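Local coordinates for tellurite resistance protein of COG3793 (Nostoc punctiforme, PDB 2OU3) that is of unknown molecular function but belongs to the TerB family linked to tellurite resistance, and binds zinc ions and 1H-indole-3-carbaldehyde, at residues N26-I31 against S87-M92; M33-T38 against E78-V83. One frame throughout, in Å; residues are numbered along the deposited sequence. Where two conformers were deposited one is given.

Contact 1: N26-I31 against S87-M92. With I3A (1H-indole-3-carbaldehyde), chain E.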
loop_
_atom_site.group_PDB
_atom_site.type_symbol
_atom_site.label_atom_id
_atom_site.label_comp_id
_atom_site.label_asym_id
_atom_site.label_seq_id
_atom_site.Cartn_x
_atom_site.Cartn_y
_atom_site.Cartn_z
ATOM N N ASN A 26 -6.988 -4.986 -16.962
ATOM C CA ASN A 26 -6.658 -6.315 -16.416
ATOM C C ASN A 26 -5.585 -7.016 -17.212
ATOM O O ASN A 26 -4.725 -7.705 -16.630
ATOM C CB ASN A 26 -7.869 -7.219 -16.332
ATOM C CG ASN A 26 -8.829 -6.774 -15.260
ATOM O OD1 ASN A 26 -8.462 -6.620 -14.110
ATOM N ND2 ASN A 26 -10.062 -6.542 -15.647
ATOM N N GLU A 27 -5.626 -6.855 -18.533
ATOM C CA GLU A 27 -4.618 -7.424 -19.417
ATOM C C GLU A 27 -3.202 -6.932 -19.055
ATOM O O GLU A 27 -2.261 -7.695 -18.979
ATOM C CB GLU A 27 -4.978 -7.073 -20.853
ATOM C CG GLU A 27 -6.199 -7.862 -21.380
ATOM C CD GLU A 27 -7.565 -7.394 -20.827
ATOM O OE1 GLU A 27 -7.705 -6.204 -20.487
ATOM O OE2 GLU A 27 -8.505 -8.233 -20.767
ATOM N N ASP A 28 -3.071 -5.623 -18.856
ATOM C CA ASP A 28 -1.800 -5.031 -18.451
ATOM C C ASP A 28 -1.342 -5.473 -17.065
ATOM O O ASP A 28 -0.157 -5.742 -16.869
ATOM C CB ASP A 28 -1.820 -3.503 -18.530
ATOM C CG ASP A 28 -1.484 -2.961 -19.935
ATOM O OD1 ASP A 28 -1.051 -3.753 -20.819
ATOM O OD2 ASP A 28 -1.614 -1.716 -20.132
ATOM N N SER A 29 -2.267 -5.568 -16.105
ATOM C CA SER A 29 -1.905 -6.083 -14.787
ATOM C C SER A 29 -1.362 -7.493 -14.920
ATOM O O SER A 29 -0.347 -7.845 -14.300
ATOM C CB SER A 29 -3.101 -6.049 -13.803
ATOM O OG SER A 29 -3.464 -4.707 -13.461
ATOM N N SER A 30 -2.027 -8.299 -15.742
ATOM C CA SER A 30 -1.607 -9.677 -16.001
ATOM C C SER A 30 -0.196 -9.775 -16.600
ATOM O O SER A 30 0.667 -10.476 -16.075
ATOM C CB SER A 30 -2.622 -10.350 -16.954
ATOM O OG SER A 30 -2.268 -11.697 -17.235
ATOM N N ILE A 31 0.029 -9.040 -17.683
ATOM C CA ILE A 31 1.323 -9.018 -18.365
ATOM C C ILE A 31 2.426 -8.496 -17.425
ATOM O O ILE A 31 3.510 -9.097 -17.318
ATOM C CB ILE A 31 1.249 -8.200 -19.685
ATOM C CG1 ILE A 31 0.330 -8.884 -20.702
ATOM C CG2 ILE A 31 2.626 -8.053 -20.319
ATOM C CD1 ILE A 31 -0.135 -7.963 -21.827
ATOM N N SER A 87 2.764 -5.674 -24.324
ATOM C CA SER A 87 2.083 -4.428 -23.994
ATOM C C SER A 87 2.969 -3.197 -24.103
ATOM O O SER A 87 4.049 -3.157 -23.498
ATOM C CB SER A 87 1.620 -4.518 -22.559
ATOM O OG SER A 87 1.232 -3.250 -22.063
ATOM N N PRO A 88 2.504 -2.146 -24.802
ATOM C CA PRO A 88 3.312 -0.912 -24.804
ATOM C C PRO A 88 3.503 -0.281 -23.436
ATOM O O PRO A 88 4.504 0.416 -23.237
ATOM C CB PRO A 88 2.508 0.049 -25.678
ATOM C CG PRO A 88 1.639 -0.863 -26.538
ATOM C CD PRO A 88 1.285 -1.998 -25.610
ATOM N N GLN A 89 2.552 -0.494 -22.534
ATOM C CA GLN A 89 2.604 0.047 -21.171
ATOM C C GLN A 89 3.582 -0.747 -20.332
ATOM O O GLN A 89 4.444 -0.187 -19.668
ATOM C CB GLN A 89 1.223 0.009 -20.495
ATOM C CG GLN A 89 0.184 0.989 -21.094
ATOM C CD GLN A 89 -0.297 0.580 -22.475
ATOM O OE1 GLN A 89 -0.874 -0.518 -22.663
ATOM N NE2 GLN A 89 -0.079 1.455 -23.461
ATOM N N VAL A 90 3.500 -2.072 -20.398
ATOM C CA VAL A 90 4.474 -2.879 -19.661
ATOM C C VAL A 90 5.911 -2.657 -20.201
ATOM O O VAL A 90 6.895 -2.742 -19.475
ATOM C CB VAL A 90 4.073 -4.378 -19.605
ATOM C CG1 VAL A 90 5.113 -5.216 -18.790
ATOM C CG2 VAL A 90 2.696 -4.496 -18.979
ATOM N N SER A 91 6.009 -2.323 -21.481
ATOM C CA SER A 91 7.279 -2.071 -22.108
ATOM C C SER A 91 7.890 -0.718 -21.688
ATOM O O SER A 91 8.933 -0.373 -22.167
ATOM C CB SER A 91 7.143 -2.189 -23.634
ATOM O OG SER A 91 6.957 -3.545 -24.046
HETATM N N MSE A 92 7.228 0.030 -20.796
HETATM C CA MSE A 92 7.781 1.227 -20.162
HETATM C C MSE A 92 8.142 0.979 -18.679
HETATM O O MSE A 92 8.645 1.878 -17.993
HETATM C CB MSE A 92 6.750 2.370 -20.219
HETATM C CG MSE A 92 6.327 2.694 -21.595
HETATM SE SE MSE A 92 4.867 3.973 -21.700
HETATM C CE MSE A 92 5.611 4.987 -20.704
HETATM O O I3A E . -1.070 -3.253 -13.241
HETATM C "C3'" I3A E . -0.228 -2.912 -12.413
HETATM C C3 I3A E . 0.982 -2.216 -12.914
HETATM C C2 I3A E . 1.970 -1.721 -12.106
HETATM N N I3A E . 2.908 -1.125 -12.917
HETATM C C8 I3A E . 2.565 -1.215 -14.219
HETATM C C9 I3A E . 1.284 -1.926 -14.320
HETATM C C4 I3A E . 0.664 -2.132 -15.562
HETATM C C5 I3A E . 1.305 -1.689 -16.693
HETATM C C6 I3A E . 2.528 -1.001 -16.624
HETATM C C7 I3A E . 3.133 -0.771 -15.398
#
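S87 and D28 make the one direct hydrogen bond between the loop 87-92 and the first turns of the helix: S87 OG donates to D28 OD1 over 2.6 Å, arriving from above the carboxylate plane, 43° out of it. With OG anti to its own backbone N (chi1 166°), the serine oxygen also accepts from V90 N at 3.1 Å in a nearly straight bond, an ST motif that ties the start of the loop to the 3-10 turn 90-92. On the same serine, CB rests against I31 CD1 at 3.9 Å. Q89 comes next, its bent side chain crossing D28 at about a right angle, with Q89 CB 3.3 Å from D28 OD2. That carboxylate oxygen takes a hydrogen bond from Y161 OH of the second subunit, which also packs on Q89, so the aspartate joins loop, helix and dimer partner. V90 then supplies the apolar part, its CG2 lying 3.8 Å from I31 CG2 and 3.9 Å from I3A C5. The six-membered ring of the bound 1H-indole-3-carbaldehyde lies against both segments, with D28 O near I3A C4 and Q89 O near I3A C6, while S29 OG donates to its aldehyde O at 2.8 Å and D96 holds it by a further hydrogen bond. The loop bridges helices 80-84 and 94-106, and helix 65-73 packs against N26, E27 and S30 of helix 26-41.

Contact 2: M33-T38 against E78-V83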
loop_
_atom_site.group_PDB
_atom_site.type_symbol
_atom_site.label_atom_id
_atom_site.label_comp_id
_atom_site.label_asym_id
_atom_site.label_seq_id
_atom_site.Cartn_x
_atom_site.Cartn_y
_atom_site.Cartn_z
HETATM N N MSE A 33 2.483 -8.604 -14.101
HETATM C CA MSE A 33 2.751 -9.619 -13.074
HETATM C C MSE A 33 3.476 -10.819 -13.634
HETATM O O MSE A 33 4.333 -11.381 -12.971
HETATM C CB MSE A 33 1.478 -10.088 -12.375
HETATM C CG MSE A 33 0.976 -9.131 -11.349
HETATM SE SE MSE A 33 2.304 -8.692 -9.993
HETATM C CE MSE A 33 3.007 -10.372 -9.721
ATOM N N LYS A 34 3.137 -11.228 -14.865
ATOM C CA LYS A 34 3.887 -12.291 -15.525
ATOM C C LYS A 34 5.351 -11.899 -15.687
ATOM O O LYS A 34 6.238 -12.713 -15.520
ATOM C CB LYS A 34 3.269 -12.675 -16.889
ATOM C CG LYS A 34 1.966 -13.482 -16.712
ATOM C CD LYS A 34 1.158 -13.691 -17.977
ATOM C CE LYS A 34 -0.038 -14.626 -17.707
ATOM N NZ LYS A 34 -0.846 -14.933 -18.925
ATOM N N SER A 35 5.599 -10.634 -16.007
ATOM C CA SER A 35 6.963 -10.140 -16.146
ATOM C C SER A 35 7.696 -10.224 -14.803
ATOM O O SER A 35 8.855 -10.632 -14.710
ATOM C CB SER A 35 6.927 -8.694 -16.618
ATOM O OG SER A 35 6.289 -8.630 -17.857
ATOM N N VAL A 36 6.993 -9.815 -13.761
ATOM C CA VAL A 36 7.541 -9.780 -12.414
ATOM C C VAL A 36 7.902 -11.187 -11.987
ATOM O O VAL A 36 9.005 -11.413 -11.470
ATOM C CB VAL A 36 6.539 -9.149 -11.414
ATOM C CG1 VAL A 36 6.931 -9.485 -9.943
ATOM C CG2 VAL A 36 6.433 -7.622 -11.632
ATOM N N LEU A 37 6.986 -12.139 -12.204
ATOM C CA LEU A 37 7.242 -13.526 -11.847
ATOM C C LEU A 37 8.391 -14.111 -12.650
ATOM O O LEU A 37 9.240 -14.826 -12.090
ATOM C CB LEU A 37 5.999 -14.395 -12.048
ATOM C CG LEU A 37 4.818 -14.090 -11.143
ATOM C CD1 LEU A 37 3.613 -14.888 -11.599
ATOM C CD2 LEU A 37 5.210 -14.392 -9.684
ATOM N N THR A 38 8.436 -13.815 -13.952
ATOM C CA THR A 38 9.557 -14.244 -14.774
ATOM C C THR A 38 10.879 -13.707 -14.212
ATOM O O THR A 38 11.868 -14.427 -14.136
ATOM C CB THR A 38 9.422 -13.756 -16.216
ATOM O OG1 THR A 38 8.153 -14.150 -16.707
ATOM C CG2 THR A 38 10.506 -14.339 -17.100
ATOM N N GLU A 78 8.710 -18.236 -19.751
ATOM C CA GLU A 78 8.807 -17.530 -21.039
ATOM C C GLU A 78 9.976 -16.545 -21.034
ATOM O O GLU A 78 10.527 -16.254 -19.982
ATOM C CB GLU A 78 7.523 -16.768 -21.321
ATOM C CG GLU A 78 6.271 -17.630 -21.183
ATOM C CD GLU A 78 5.041 -16.887 -21.647
ATOM O OE1 GLU A 78 4.514 -16.042 -20.881
ATOM O OE2 GLU A 78 4.648 -17.123 -22.805
ATOM N N ALA A 79 10.361 -16.041 -22.210
ATOM C CA ALA A 79 11.444 -15.068 -22.281
ATOM C C ALA A 79 10.912 -13.703 -21.826
ATOM O O ALA A 79 9.881 -13.236 -22.305
ATOM C CB ALA A 79 12.033 -15.005 -23.692
ATOM N N LEU A 80 11.589 -13.090 -20.866
ATOM C CA LEU A 80 11.110 -11.851 -20.248
ATOM C C LEU A 80 10.896 -10.748 -21.290
ATOM O O LEU A 80 9.897 -10.029 -21.264
ATOM C CB LEU A 80 12.096 -11.394 -19.192
ATOM C CG LEU A 80 11.822 -10.081 -18.455
ATOM C CD1 LEU A 80 10.483 -10.022 -17.751
ATOM C CD2 LEU A 80 12.982 -9.858 -17.468
ATOM N N GLU A 81 11.818 -10.633 -22.234
ATOM C CA GLU A 81 11.663 -9.609 -23.287
ATOM C C GLU A 81 10.441 -9.824 -24.163
ATOM O O GLU A 81 9.868 -8.878 -24.697
ATOM C CB GLU A 81 12.916 -9.545 -24.170
ATOM C CG GLU A 81 13.207 -10.811 -25.005
ATOM C CD GLU A 81 14.067 -11.861 -24.278
ATOM O OE1 GLU A 81 14.201 -11.814 -23.031
ATOM O OE2 GLU A 81 14.595 -12.751 -24.984
ATOM N N GLU A 82 10.067 -11.082 -24.366
ATOM C CA GLU A 82 8.862 -11.394 -25.140
ATOM C C GLU A 82 7.592 -11.074 -24.351
ATOM O O GLU A 82 6.607 -10.598 -24.910
ATOM C CB GLU A 82 8.844 -12.851 -25.569
ATOM C CG GLU A 82 10.038 -13.232 -26.470
ATOM C CD GLU A 82 9.919 -14.645 -27.055
ATOM O OE1 GLU A 82 8.876 -15.313 -26.837
ATOM O OE2 GLU A 82 10.887 -15.096 -27.707
ATOM N N VAL A 83 7.617 -11.330 -23.060
ATOM C CA VAL A 83 6.470 -11.034 -22.234
ATOM C C VAL A 83 6.161 -9.527 -22.243
ATOM O O VAL A 83 5.013 -9.117 -22.484
ATOM C CB VAL A 83 6.659 -11.603 -20.818
ATOM C CG1 VAL A 83 5.447 -11.240 -19.932
ATOM C CG2 VAL A 83 6.801 -13.115 -20.892
HETATM O O HOH W 1 7.528 -16.428 -18.106
#
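L80 and V83 of the short helix 80-84 pack on S35 and T38 of helix 26-41, a helix-helix contact within the all-helical TerB-family fold. No direct hydrogen bond crosses it; methyl groups meet backbone and hydroxyl oxygens. L80 has CG anti to its backbone N (chi1 178°), and its CD1 ends over the backbone of the facing helix, 3.5 Å from S35 O. V83 points CG1 the same way relative to its own main chain, bringing it 3.4 Å from S35 OG, whose hydroxyl is hydrogen-bonded to I31 O one turn back. K34 lends only its CB to V83 CG1; beyond that its chain runs out extended to a salt bridge with D70. T38 splits its branches between two tasks. With CG2 anti to the backbone N, the methyl packs on L80 CB and E78 O, whereas OG1 turns back to donate to K34 O at 2.7 Å. That carbonyl also accepts from T38 N, the two donors approaching from opposite faces of its plane. E78 is held at its carboxylate by Y74 and R86, and a water links its backbone to the threonine, donating to T38 OG1 and accepting from E78 N, each at 2.7 Å.

Overall arrangement
From the N terminus the chain passes through helix 4-18 and enters helix 26-41, which supplies the first half of both contacts: residues 26-31 to contact 1, then 33-38 to contact 2. Helices 48-60 and 65-73 follow before 78-83 returns and closes the loop of contact 2. A few residues on, 87-92 comes back to the beginning of helix 26-41 and closes the wider loop of contact 1, so contact 2 is nested inside it. Their centres lie about 11 Å apart, and they touch directly where I31 CG2 meets V83 O at 3.4 Å. Together they fasten helix 80-84 and the loop leading to helix 94-106 along helix 26-41, with part of one indole-carbaldehyde pocket at contact 1.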